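Local coordinates for putative ring-cleaving dioxygenase MhqO (Bacillus subtilis subsp. subtilis, PDB 3OAJ), which is a putative iron-dependent extradiol dioxygenase that may open the rings of aromatic compounds and so contribute to their degradation, at residues T46-F51 and I62-W67; T13-G17 and G212-H217; W140-E144 and E308-L312. One frame throughout, in Å; residues are numbered along the deposited sequence.

Contact 1. Residues T46-F51 and I62-W67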
ATOM      1  N   THR A  46       3.463  18.280  -5.971  1.00 23.25           N
ATOM      2  CA  THR A  46       3.078  16.947  -6.399  1.00 20.92           C
ATOM      3  C   THR A  46       2.033  16.432  -5.427  1.00 17.86           C
ATOM      4  O   THR A  46       2.202  16.563  -4.215  1.00 17.60           O
ATOM      5  CB  THR A  46       4.290  15.980  -6.400  1.00 21.96           C
ATOM      6  OG1 THR A  46       5.270  16.443  -7.338  1.00 26.51           O
ATOM      7  CG2 THR A  46       3.865  14.551  -6.781  1.00 26.33           C
ATOM      8  N   TYR A  47       0.969  15.843  -5.964  1.00 15.41           N
ATOM      9  CA  TYR A  47      -0.067  15.217  -5.151  1.00 13.59           C
ATOM     10  C   TYR A  47       0.488  14.065  -4.335  1.00 12.79           C
ATOM     11  O   TYR A  47       1.409  13.372  -4.751  1.00 12.44           O
ATOM     12  CB  TYR A  47      -1.150  14.604  -6.031  1.00 13.64           C
ATOM     13  CG  TYR A  47      -2.204  15.542  -6.568  1.00 14.55           C
ATOM     14  CD1 TYR A  47      -3.102  16.187  -5.714  1.00 13.96           C
ATOM     15  CD2 TYR A  47      -2.349  15.726  -7.944  1.00 13.90           C
ATOM     16  CE1 TYR A  47      -4.101  17.024  -6.223  1.00 14.82           C
ATOM     17  CE2 TYR A  47      -3.333  16.559  -8.464  1.00 14.75           C
ATOM     18  CZ  TYR A  47      -4.213  17.193  -7.601  1.00 13.92           C
ATOM     19  OH  TYR A  47      -5.191  18.022  -8.100  1.00 15.39           O
ATOM     20  N   HIS A  48      -0.144  13.844  -3.196  1.00 11.40           N
ATOM     21  CA  HIS A  48      -0.059  12.579  -2.513  1.00 10.97           C
ATOM     22  C   HIS A  48      -1.495  12.163  -2.276  1.00 10.56           C
ATOM     23  O   HIS A  48      -2.205  12.833  -1.531  1.00 11.35           O
ATOM     24  CB  HIS A  48       0.684  12.718  -1.179  1.00 11.63           C
ATOM     25  CG  HIS A  48       1.060  11.406  -0.557  1.00 10.28           C
ATOM     26  ND1 HIS A  48       1.607  11.308   0.705  1.00 12.22           N
ATOM     27  CD2 HIS A  48       0.933  10.134  -1.011  1.00 11.49           C
ATOM     28  CE1 HIS A  48       1.835  10.033   0.984  1.00 11.39           C
ATOM     29  NE2 HIS A  48       1.439   9.303  -0.041  1.00 11.45           N
ATOM     30  N   LEU A  49      -1.908  11.066  -2.919  1.00  9.97           N
ATOM     31  CA  LEU A  49      -3.285  10.571  -2.833  1.00 10.24           C
ATOM     32  C   LEU A  49      -3.312   9.294  -2.007  1.00 10.15           C
ATOM     33  O   LEU A  49      -2.475   8.408  -2.183  1.00 10.74           O
ATOM     34  CB  LEU A  49      -3.856  10.282  -4.228  1.00 11.13           C
ATOM     35  CG  LEU A  49      -3.792  11.419  -5.253  1.00 11.98           C
ATOM     36  CD1 LEU A  49      -4.462  10.938  -6.541  1.00 11.41           C
ATOM     37  CD2 LEU A  49      -4.456  12.691  -4.720  1.00 11.57           C
ATOM     38  N   TYR A  50      -4.300   9.196  -1.123  1.00 10.10           N
ATOM     39  CA  TYR A  50      -4.491   8.005  -0.291  1.00 10.64           C
ATOM     40  C   TYR A  50      -5.858   7.402  -0.590  1.00 10.62           C
ATOM     41  O   TYR A  50      -6.894   8.086  -0.510  1.00 11.27           O
ATOM     42  CB  TYR A  50      -4.451   8.372   1.189  1.00 11.26           C
ATOM     43  CG  TYR A  50      -3.147   8.886   1.760  1.00 11.74           C
ATOM     44  CD1 TYR A  50      -2.814  10.240   1.701  1.00 11.51           C
ATOM     45  CD2 TYR A  50      -2.300   8.035   2.462  1.00 11.72           C
ATOM     46  CE1 TYR A  50      -1.647  10.730   2.296  1.00 12.46           C
ATOM     47  CE2 TYR A  50      -1.129   8.503   3.055  1.00 12.22           C
ATOM     48  CZ  TYR A  50      -0.802   9.851   2.958  1.00 12.27           C
ATOM     49  OH  TYR A  50       0.341  10.315   3.566  1.00 13.37           O
ATOM     50  N   PHE A  51      -5.847   6.124  -0.955  1.00 10.39           N
ATOM     51  CA  PHE A  51      -7.075   5.355  -1.185  1.00 10.69           C
ATOM     52  C   PHE A  51      -7.165   4.248  -0.147  1.00 10.76           C
ATOM     53  O   PHE A  51      -6.142   3.724   0.317  1.00 11.69           O
ATOM     54  CB  PHE A  51      -7.071   4.703  -2.579  1.00 11.50           C
ATOM     55  CG  PHE A  51      -7.082   5.686  -3.730  1.00 10.73           C
ATOM     56  CD1 PHE A  51      -8.279   6.046  -4.346  1.00 11.51           C
ATOM     57  CD2 PHE A  51      -5.891   6.231  -4.225  1.00 11.44           C
ATOM     58  CE1 PHE A  51      -8.297   6.937  -5.414  1.00 11.39           C
ATOM     59  CE2 PHE A  51      -5.904   7.143  -5.294  1.00 11.46           C
ATOM     60  CZ  PHE A  51      -7.105   7.485  -5.890  1.00 11.61           C
ATOM     61  N   ILE A  62      -3.600   2.327   0.166  1.00  9.99           N
ATOM     62  CA  ILE A  62      -2.644   2.413  -0.936  1.00  9.54           C
ATOM     63  C   ILE A  62      -2.484   3.885  -1.271  1.00 10.60           C
ATOM     64  O   ILE A  62      -3.457   4.620  -1.419  1.00 10.83           O
ATOM     65  CB  ILE A  62      -3.085   1.518  -2.156  1.00  9.58           C
ATOM     66  CG1 ILE A  62      -1.998   1.498  -3.251  1.00 10.73           C
ATOM     67  CG2 ILE A  62      -4.467   1.923  -2.693  1.00 11.60           C
ATOM     68  CD1 ILE A  62      -0.712   0.758  -2.875  1.00 10.28           C
ATOM     69  N   THR A  63      -1.233   4.316  -1.380  1.00 10.17           N
ATOM     70  CA  THR A  63      -0.929   5.732  -1.545  1.00 10.24           C
ATOM     71  C   THR A  63      -0.047   5.970  -2.761  1.00 10.38           C
ATOM     72  O   THR A  63       0.755   5.110  -3.138  1.00 11.24           O
ATOM     73  CB  THR A  63      -0.279   6.371  -0.266  1.00 10.51           C
ATOM     74  OG1 THR A  63       1.108   6.637  -0.497  1.00 12.10           O
ATOM     75  CG2 THR A  63      -0.429   5.508   0.964  1.00 12.39           C
ATOM     76  N   PHE A  64      -0.206   7.151  -3.366  1.00 10.01           N
ATOM     77  CA  PHE A  64       0.431   7.424  -4.658  1.00 10.25           C
ATOM     78  C   PHE A  64       1.012   8.813  -4.746  1.00 10.93           C
ATOM     79  O   PHE A  64       0.410   9.784  -4.272  1.00 11.07           O
ATOM     80  CB  PHE A  64      -0.610   7.287  -5.777  1.00 10.36           C
ATOM     81  CG  PHE A  64      -1.197   5.927  -5.878  1.00 10.64           C
ATOM     82  CD1 PHE A  64      -0.463   4.868  -6.429  1.00 10.14           C
ATOM     83  CD2 PHE A  64      -2.482   5.684  -5.364  1.00 10.90           C
ATOM     84  CE1 PHE A  64      -1.020   3.588  -6.500  1.00 11.38           C
ATOM     85  CE2 PHE A  64      -3.051   4.422  -5.434  1.00 12.16           C
ATOM     86  CZ  PHE A  64      -2.310   3.367  -6.003  1.00 10.64           C
ATOM     87  N   PHE A  65       2.183   8.889  -5.369  1.00 11.99           N
ATOM     88  CA  PHE A  65       2.717  10.146  -5.883  1.00 13.76           C
ATOM     89  C   PHE A  65       2.494  10.145  -7.406  1.00 14.77           C
ATOM     90  O   PHE A  65       3.285   9.545  -8.141  1.00 14.83           O
ATOM     91  CB  PHE A  65       4.203  10.276  -5.536  1.00 14.66           C
ATOM     92  CG  PHE A  65       4.486  10.266  -4.060  1.00 14.53           C
ATOM     93  CD1 PHE A  65       3.909  11.209  -3.211  1.00 15.40           C
ATOM     94  CD2 PHE A  65       5.357   9.325  -3.518  1.00 14.84           C
ATOM     95  CE1 PHE A  65       4.178  11.188  -1.826  1.00 14.62           C
ATOM     96  CE2 PHE A  65       5.640   9.310  -2.159  1.00 14.90           C
ATOM     97  CZ  PHE A  65       5.055  10.232  -1.315  1.00 15.06           C
ATOM     98  N   PRO A  66       1.394  10.761  -7.873  1.00 16.60           N
ATOM     99  CA  PRO A  66       1.130  10.738  -9.304  1.00 19.24           C
ATOM    100  C   PRO A  66       1.865  11.866 -10.023  1.00 23.69           C
ATOM    101  O   PRO A  66       1.521  13.044  -9.864  1.00 24.36           O
ATOM    102  CB  PRO A  66      -0.397  10.914  -9.397  1.00 18.47           C
ATOM    103  CG  PRO A  66      -0.839  11.444  -8.082  1.00 17.10           C
ATOM    104  CD  PRO A  66       0.276  11.340  -7.101  1.00 16.95           C
ATOM    105  N   TRP A  67       2.881  11.523 -10.798  1.00 27.59           N
ATOM    106  CA  TRP A  67       3.450  12.534 -11.684  1.00 31.69           C
ATOM    107  C   TRP A  67       3.437  12.143 -13.163  1.00 33.13           C
ATOM    108  O   TRP A  67       4.184  11.267 -13.605  1.00 33.08           O
ATOM    109  CB  TRP A  67       4.797  13.085 -11.194  1.00 34.50           C
ATOM    110  CG  TRP A  67       5.862  12.100 -10.775  1.00 37.32           C
ATOM    111  CD1 TRP A  67       6.425  11.112 -11.540  1.00 36.69           C
ATOM    112  CD2 TRP A  67       6.552  12.072  -9.516  1.00 36.96           C
ATOM    113  NE1 TRP A  67       7.400  10.455 -10.823  1.00 37.45           N
ATOM    114  CE2 TRP A  67       7.499  11.024  -9.579  1.00 37.59           C
ATOM    115  CE3 TRP A  67       6.452  12.823  -8.336  1.00 37.80           C
ATOM    116  CZ2 TRP A  67       8.342  10.706  -8.501  1.00 37.52           C
ATOM    117  CZ3 TRP A  67       7.290  12.502  -7.260  1.00 37.53           C
ATOM    118  CH2 TRP A  67       8.221  11.451  -7.355  1.00 37.93           C
TER
HETATM  119  O   HOH W   1       0.864  15.282  -8.853  1.00 21.51           O
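The imidazole of His-48 lies between two aromatic side chains: Phe-65 CE1 is over its centre, 3.4 Å above the ring plane, the two rings meeting obliquely, and on the opposite face Tyr-50 CE1 is 3.7 Å above the plane, offset toward the rim. At its edge, in plane, is Thr-63 OG1. The two strands are the antiparallel beta hairpin of the first VOC (glyoxalase/dioxygenase) module. Main-chain bonds couple Leu-49 with Phe-64 and Phe-51 with Ile-62 in hydrogen-bonded pairs, and Tyr-50 with Thr-63 forms the non-hydrogen-bonded pair between them. Beside Phe-51 the Phe-64 ring meets it rim to rim, planes 68° apart, on the side where helix 19-29 packs. The Phe-65 ring has Tyr-47 O at its edge, in plane; this buried carbonyl oxygen has no polar partner in the model. Past the paired residues a water accepts from Tyr-47 N; it lies suspiciously close, 2.5 Å, to Pro-66 O, and that second link is doubtful. His-48 carries its ring anti to the backbone N (chi1 -168°), on the side of the sheet where Thr-63 lies close to metal ligand His-11. There His-48 NE2 and Thr-63 OG1 share a 2.7 Å hydrogen bond, nearly straight at 161°.

Contact 2. Residues T13-G17 and G212-H217. With SO4 (sulfate ion), chain D.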
ATOM      1  N   THR A  13       3.164   2.612  -0.629  1.00  9.58           N
ATOM      2  CA  THR A  13       3.278   3.859  -1.362  1.00 10.21           C
ATOM      3  C   THR A  13       4.020   3.628  -2.670  1.00 10.74           C
ATOM      4  O   THR A  13       5.083   3.001  -2.701  1.00 11.54           O
ATOM      5  CB  THR A  13       3.974   4.933  -0.508  1.00  9.99           C
ATOM      6  OG1 THR A  13       3.136   5.210   0.610  1.00 11.64           O
ATOM      7  CG2 THR A  13       4.280   6.230  -1.316  1.00 12.07           C
ATOM      8  N   ALA A  14       3.416   4.136  -3.740  1.00 11.97           N
ATOM      9  CA  ALA A  14       3.949   3.955  -5.084  1.00 12.87           C
ATOM     10  C   ALA A  14       4.014   5.250  -5.878  1.00 13.42           C
ATOM     11  O   ALA A  14       3.218   6.157  -5.671  1.00 12.58           O
ATOM     12  CB  ALA A  14       3.100   2.945  -5.840  1.00 13.59           C
ATOM     13  N   ILE A  15       4.979   5.316  -6.792  1.00 15.00           N
ATOM     14  CA  ILE A  15       5.059   6.415  -7.744  1.00 15.66           C
ATOM     15  C   ILE A  15       4.339   5.945  -9.002  1.00 15.00           C
ATOM     16  O   ILE A  15       4.584   4.839  -9.485  1.00 15.27           O
ATOM     17  CB  ILE A  15       6.523   6.816  -8.054  1.00 17.86           C
ATOM     18  CG1 ILE A  15       7.208   7.320  -6.776  1.00 21.66           C
ATOM     19  CG2 ILE A  15       6.544   7.885  -9.123  1.00 21.00           C
ATOM     20  CD1 ILE A  15       8.686   7.710  -6.940  1.00 19.93           C
ATOM     21  N   VAL A  16       3.414   6.770  -9.494  1.00 14.48           N
ATOM     22  CA  VAL A  16       2.623   6.429 -10.689  1.00 14.38           C
ATOM     23  C   VAL A  16       2.520   7.620 -11.644  1.00 14.49           C
ATOM     24  O   VAL A  16       3.230   8.604 -11.483  1.00 13.96           O
ATOM     25  CB  VAL A  16       1.214   5.890 -10.307  1.00 14.05           C
ATOM     26  CG1 VAL A  16       1.324   4.547  -9.560  1.00 15.61           C
ATOM     27  CG2 VAL A  16       0.419   6.934  -9.508  1.00 15.82           C
ATOM     28  N   GLY A  17       1.628   7.512 -12.631  1.00 14.68           N
ATOM     29  CA  GLY A  17       1.432   8.533 -13.666  1.00 14.88           C
ATOM     30  C   GLY A  17       0.316   9.510 -13.343  1.00 15.03           C
ATOM     31  O   GLY A  17       0.079   9.830 -12.183  1.00 15.24           O
ATOM     32  N   GLY A 212      11.466   4.796  -9.759  1.00 25.86           N
ATOM     33  CA  GLY A 212      10.690   5.540 -10.751  1.00 24.42           C
ATOM     34  C   GLY A 212       9.232   5.136 -10.814  1.00 22.60           C
ATOM     35  O   GLY A 212       8.768   4.307 -10.027  1.00 22.12           O
ATOM     36  N   ALA A 213       8.499   5.720 -11.757  1.00 21.63           N
ATOM     37  CA  ALA A 213       7.069   5.450 -11.900  1.00 20.98           C
ATOM     38  C   ALA A 213       6.797   3.993 -12.247  1.00 19.38           C
ATOM     39  O   ALA A 213       7.588   3.350 -12.933  1.00 19.93           O
ATOM     40  CB  ALA A 213       6.449   6.383 -12.937  1.00 21.46           C
ATOM     41  N   GLY A 214       5.681   3.466 -11.761  1.00 17.61           N
ATOM     42  CA  GLY A 214       5.368   2.071 -11.988  1.00 16.95           C
ATOM     43  C   GLY A 214       6.131   1.131 -11.076  1.00 15.52           C
ATOM     44  O   GLY A 214       6.272  -0.041 -11.376  1.00 15.30           O
ATOM     45  N   THR A 215       6.634   1.651  -9.964  1.00 14.29           N
ATOM     46  CA  THR A 215       7.253   0.812  -8.939  1.00 13.45           C
ATOM     47  C   THR A 215       6.729   1.203  -7.569  1.00 12.83           C
ATOM     48  O   THR A 215       6.295   2.341  -7.358  1.00 13.01           O
ATOM     49  CB  THR A 215       8.808   0.867  -8.942  1.00 14.34           C
ATOM     50  OG1 THR A 215       9.272   2.149  -8.495  1.00 17.09           O
ATOM     51  CG2 THR A 215       9.383   0.531 -10.326  1.00 17.31           C
ATOM     52  N   VAL A 216       6.752   0.245  -6.645  1.00 12.45           N
ATOM     53  CA  VAL A 216       6.410   0.524  -5.255  1.00 11.50           C
ATOM     54  C   VAL A 216       7.614   1.178  -4.592  1.00 10.74           C
ATOM     55  O   VAL A 216       8.724   0.650  -4.661  1.00 11.24           O
ATOM     56  CB  VAL A 216       6.010  -0.755  -4.498  1.00 11.41           C
ATOM     57  CG1 VAL A 216       5.775  -0.447  -3.022  1.00 12.37           C
ATOM     58  CG2 VAL A 216       4.770  -1.373  -5.154  1.00 12.57           C
ATOM     59  N   HIS A 217       7.379   2.313  -3.935  1.00 11.37           N
ATOM     60  CA  HIS A 217       8.448   3.097  -3.296  1.00 12.38           C
ATOM     61  C   HIS A 217       8.838   2.512  -1.939  1.00 11.88           C
ATOM     62  O   HIS A 217      10.022   2.389  -1.615  1.00 12.15           O
ATOM     63  CB  HIS A 217       8.028   4.564  -3.138  1.00 15.29           C
ATOM     64  CG  HIS A 217       9.115   5.439  -2.595  1.00 19.08           C
ATOM     65  ND1 HIS A 217       9.965   6.159  -3.406  1.00 19.23           N
ATOM     66  CD2 HIS A 217       9.509   5.687  -1.323  1.00 18.08           C
ATOM     67  CE1 HIS A 217      10.829   6.824  -2.656  1.00 19.81           C
ATOM     68  NE2 HIS A 217      10.577   6.552  -1.389  1.00 20.15           N
TER
HETATM   69  S   SO4 D 501       4.558   8.016   3.333  1.00 19.95           S
HETATM   70  O1  SO4 D 501       5.993   8.188   3.109  1.00 22.00           O
HETATM   71  O2  SO4 D 501       3.809   9.243   3.150  1.00 21.99           O
HETATM   72  O3  SO4 D 501       3.999   6.972   2.473  1.00 21.07           O
HETATM   73  O4  SO4 D 501       4.391   7.645   4.741  1.00 20.83           O
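Thr-13 and His-217 meet where the two VOC modules are stitched into one sheet: strand 9-16 of the first runs antiparallel to strand 215-223 of the second. The carbonyl oxygen of Thr-13 accepts the amide of His-217, with His-217 N to Thr-13 O at 2.7 Å. Farther along, Ile-15 uses both of its main-chain polar atoms. Its amide reaches Thr-215 O in a weak bond, whereas Ile-15 O takes the amide of Gly-214 at 2.9 Å from Gly-214 N, the donor standing 32° out of the carbonyl plane. Ala-14 and Val-216, between these links, form a non-hydrogen-bonded pair, and Ala-14 turns its polar backbone to Thr-63 and Phe-65 on the other neighbouring strand.

The turn before strand 215-223 has its own internal bond: Thr-215 OG1 donates to Gly-212 O over 2.7 Å. Gly-212 and Gly-214 both have positive phi in this turn, and Gly-214 there presents its amide to Ile-15. Ile-15 supplies the apolar packing: its CG2 lies against Ala-213, 3.7 Å from Ala-213 CA, and its CD1 reaches the His-217 ring obliquely. Near the metal, the Thr-13 hydroxyl is shared between Thr-63 OG1 and a sulfate, probably from the crystallisation liquor, which Tyr-256 also binds. With OG1 anti to the carbonyl carbon (chi1 -64°), Thr-13 donates that hydroxyl to sulfate O3 at 2.7 Å.

Contact 3. Residues W140-E144 and E308-L312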
ATOM      1  N   TRP A 140     -17.778   0.717   1.476  1.00 12.66           N
ATOM      2  CA  TRP A 140     -17.787   1.774   0.465  1.00 13.02           C
ATOM      3  C   TRP A 140     -18.394   1.248  -0.827  1.00 13.38           C
ATOM      4  O   TRP A 140     -17.795   0.424  -1.535  1.00 13.15           O
ATOM      5  CB  TRP A 140     -16.383   2.303   0.211  1.00 12.58           C
ATOM      6  CG  TRP A 140     -16.353   3.588  -0.589  1.00 12.62           C
ATOM      7  CD1 TRP A 140     -15.849   3.756  -1.858  1.00 11.96           C
ATOM      8  CD2 TRP A 140     -16.782   4.882  -0.151  1.00 12.11           C
ATOM      9  NE1 TRP A 140     -15.958   5.076  -2.233  1.00 12.13           N
ATOM     10  CE2 TRP A 140     -16.529   5.788  -1.209  1.00 12.72           C
ATOM     11  CE3 TRP A 140     -17.346   5.371   1.041  1.00 12.74           C
ATOM     12  CZ2 TRP A 140     -16.837   7.153  -1.119  1.00 12.70           C
ATOM     13  CZ3 TRP A 140     -17.668   6.737   1.121  1.00 12.93           C
ATOM     14  CH2 TRP A 140     -17.399   7.604   0.047  1.00 12.86           C
ATOM     15  N   THR A 141     -19.592   1.731  -1.125  1.00 14.44           N
ATOM     16  CA  THR A 141     -20.280   1.376  -2.367  1.00 15.68           C
ATOM     17  C   THR A 141     -19.941   2.403  -3.442  1.00 17.10           C
ATOM     18  O   THR A 141     -20.094   3.609  -3.233  1.00 17.87           O
ATOM     19  CB  THR A 141     -21.810   1.254  -2.158  1.00 16.71           C
ATOM     20  OG1 THR A 141     -22.078   0.194  -1.230  1.00 20.24           O
ATOM     21  CG2 THR A 141     -22.511   0.945  -3.471  1.00 20.44           C
ATOM     22  N   PHE A 142     -19.449   1.927  -4.582  1.00 17.26           N
ATOM     23  CA  PHE A 142     -19.033   2.811  -5.666  1.00 18.18           C
ATOM     24  C   PHE A 142     -19.237   2.082  -6.976  1.00 19.45           C
ATOM     25  O   PHE A 142     -18.615   1.046  -7.225  1.00 20.18           O
ATOM     26  CB  PHE A 142     -17.570   3.234  -5.492  1.00 18.75           C
ATOM     27  CG  PHE A 142     -17.172   4.438  -6.312  1.00 19.39           C
ATOM     28  CD1 PHE A 142     -17.536   5.722  -5.916  1.00 19.19           C
ATOM     29  CD2 PHE A 142     -16.399   4.286  -7.459  1.00 19.31           C
ATOM     30  CE1 PHE A 142     -17.155   6.839  -6.664  1.00 19.55           C
ATOM     31  CE2 PHE A 142     -16.015   5.400  -8.221  1.00 19.65           C
ATOM     32  CZ  PHE A 142     -16.393   6.676  -7.816  1.00 19.23           C
ATOM     33  N   GLY A 143     -20.126   2.617  -7.806  1.00 19.94           N
ATOM     34  CA  GLY A 143     -20.540   1.921  -9.019  1.00 20.23           C
ATOM     35  C   GLY A 143     -21.215   0.607  -8.664  1.00 20.15           C
ATOM     36  O   GLY A 143     -22.097   0.564  -7.801  1.00 20.99           O
ATOM     37  N   GLU A 144     -20.789  -0.468  -9.322  1.00 19.49           N
ATOM     38  CA  GLU A 144     -21.327  -1.804  -9.068  1.00 19.09           C
ATOM     39  C   GLU A 144     -20.640  -2.501  -7.885  1.00 18.01           C
ATOM     40  O   GLU A 144     -21.013  -3.613  -7.515  1.00 18.40           O
ATOM     41  CB  GLU A 144     -21.208  -2.682 -10.325  1.00 19.62           C
ATOM     42  CG  GLU A 144     -22.197  -2.329 -11.446  1.00 23.52           C
ATOM     43  CD  GLU A 144     -22.073  -3.235 -12.669  1.00 21.28           C
ATOM     44  OE1 GLU A 144     -21.508  -4.350 -12.559  1.00 23.40           O
ATOM     45  OE2 GLU A 144     -22.563  -2.832 -13.750  1.00 24.57           O
ATOM     46  N   GLU A 308     -11.087  14.323 -11.070  1.00 16.64           N
ATOM     47  CA  GLU A 308     -12.269  14.013 -10.283  1.00 18.66           C
ATOM     48  C   GLU A 308     -12.426  12.522 -10.036  1.00 17.75           C
ATOM     49  O   GLU A 308     -12.051  11.691 -10.873  1.00 17.45           O
ATOM     50  CB  GLU A 308     -13.537  14.643 -10.884  1.00 21.29           C
ATOM     51  CG  GLU A 308     -14.149  13.918 -12.077  1.00 29.50           C
ATOM     52  CD  GLU A 308     -15.563  14.403 -12.415  1.00 24.99           C
ATOM     53  OE1 GLU A 308     -16.207  13.794 -13.297  1.00 30.59           O
ATOM     54  OE2 GLU A 308     -16.038  15.382 -11.797  1.00 30.29           O
ATOM     55  N   VAL A 309     -12.958  12.193  -8.867  1.00 17.54           N
ATOM     56  CA  VAL A 309     -13.324  10.825  -8.561  1.00 17.48           C
ATOM     57  C   VAL A 309     -14.644  10.613  -9.275  1.00 17.67           C
ATOM     58  O   VAL A 309     -15.623  11.314  -9.000  1.00 18.89           O
ATOM     59  CB  VAL A 309     -13.481  10.628  -7.043  1.00 18.16           C
ATOM     60  CG1 VAL A 309     -14.046   9.243  -6.712  1.00 20.35           C
ATOM     61  CG2 VAL A 309     -12.136  10.850  -6.341  1.00 20.07           C
ATOM     62  N   ARG A 310     -14.667   9.668 -10.212  1.00 16.79           N
ATOM     63  CA  ARG A 310     -15.863   9.454 -11.030  1.00 16.88           C
ATOM     64  C   ARG A 310     -16.165   7.982 -11.248  1.00 17.99           C
ATOM     65  O   ARG A 310     -15.262   7.151 -11.357  1.00 17.09           O
ATOM     66  CB  ARG A 310     -15.739  10.180 -12.378  1.00 16.30           C
ATOM     67  CG  ARG A 310     -14.472   9.853 -13.157  1.00 15.26           C
ATOM     68  CD  ARG A 310     -14.283  10.746 -14.354  1.00 15.62           C
ATOM     69  NE  ARG A 310     -13.066  10.369 -15.067  1.00 14.70           N
ATOM     70  CZ  ARG A 310     -12.581  10.981 -16.142  1.00 14.32           C
ATOM     71  NH1 ARG A 310     -13.204  12.032 -16.670  1.00 14.86           N
ATOM     72  NH2 ARG A 310     -11.466  10.540 -16.698  1.00 14.48           N
ATOM     73  N   GLU A 311     -17.452   7.667 -11.295  1.00 20.01           N
ATOM     74  CA  GLU A 311     -17.875   6.329 -11.659  1.00 22.47           C
ATOM     75  C   GLU A 311     -17.694   6.147 -13.160  1.00 23.36           C
ATOM     76  O   GLU A 311     -17.963   7.055 -13.951  1.00 23.23           O
ATOM     77  CB  GLU A 311     -19.320   6.068 -11.221  1.00 23.88           C
ATOM     78  CG  GLU A 311     -19.485   5.954  -9.705  1.00 29.14           C
ATOM     79  CD  GLU A 311     -20.915   5.679  -9.269  1.00 26.53           C
ATOM     80  OE1 GLU A 311     -21.843   5.898 -10.083  1.00 29.93           O
ATOM     81  OE2 GLU A 311     -21.117   5.256  -8.107  1.00 29.60           O
ATOM     82  N   LEU A 312     -17.186   4.977 -13.533  1.00 24.22           N
ATOM     83  CA  LEU A 312     -17.021   4.616 -14.926  1.00 24.93           C
ATOM     84  C   LEU A 312     -18.188   3.699 -15.277  1.00 26.09           C
ATOM     85  O   LEU A 312     -18.422   3.395 -16.433  1.00 26.84           O
ATOM     86  CB  LEU A 312     -15.683   3.897 -15.155  1.00 24.37           C
ATOM     87  CG  LEU A 312     -14.414   4.417 -14.457  1.00 23.41           C
ATOM     88  CD1 LEU A 312     -13.258   3.452 -14.631  1.00 23.88           C
ATOM     89  CD2 LEU A 312     -14.013   5.805 -14.943  1.00 24.14           C
TER
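Phe-142 and Glu-311 make the heart of this surface contact between two irregular segments. The methylene CG of Glu-311 lies over one face of the phenyl ring in a CH-pi contact, 3.8 Å from the ring centroid and only 15° off the ring normal. Beyond CG the glutamate runs on extended, carrying its carboxylate past the ring to the next residue of the other segment, where Glu-311 OE2 accepts the amide of Gly-143 at 2.8 Å from Gly-143 N. The amide arrives from well above the carboxylate plane, and that plane stands 79° from the phenyl ring. One side chain therefore grips two successive residues, its aliphatic part resting on the ring and its charged end holding the main chain.

The far rim of the phenylalanine does the rest. Phe-142 CZ touches Val-309 CG1 at 3.6 Å, approached obliquely, while the carbonyl oxygen of Arg-310 lies at the ring edge, 3.7 Å from Phe-142 CE2. What brings the ring there is its first torsion: CG is anti to the backbone N (chi1 -163°), which extends the phenyl group across to the C-terminal segment. Gly-143 follows with positive phi, a conformation favourable to glycine, as the chain turns with its amide facing Glu-311.

A second shell ties the C-terminal segment to the protein. The CB of Arg-310 points away from segment 140-144, and its guanidinium NH2 forms a salt bridge with Asp-24 OD2; the carbonyl oxygen of Glu-308 is hydrogen-bonded to the side chain of Gln-20. Val-309 also packs on Thr-23 and Leu-34. The contact thus joins the linker between strands 126-131 and 153-160 to the tail that follows helix 297-303, with that tail lying against helix 19-29 and touching strand 33-39.

How the contacts relate
Contacts 1 and 2 belong to the same mixed sheet, their centres about 9 Å apart, and strands 61-66 and 9-16 lie side by side in it. Along the chain contact 1 is nested inside the long loop that contact 2 closes, so a local hairpin of the first VOC module adjoins the seam with the second, close to the zinc ion bound by His-11, His-218 and Glu-266, a site where iron is predicted to bind. Contact 3 stands apart at the surface, its centre about 18 Å from that of contact 1 and 23 Å from that of contact 2. It follows contact 1 in series but crosses contact 2, joining the loop between strands 126-131 and 153-160 to the segment after helix 297-303.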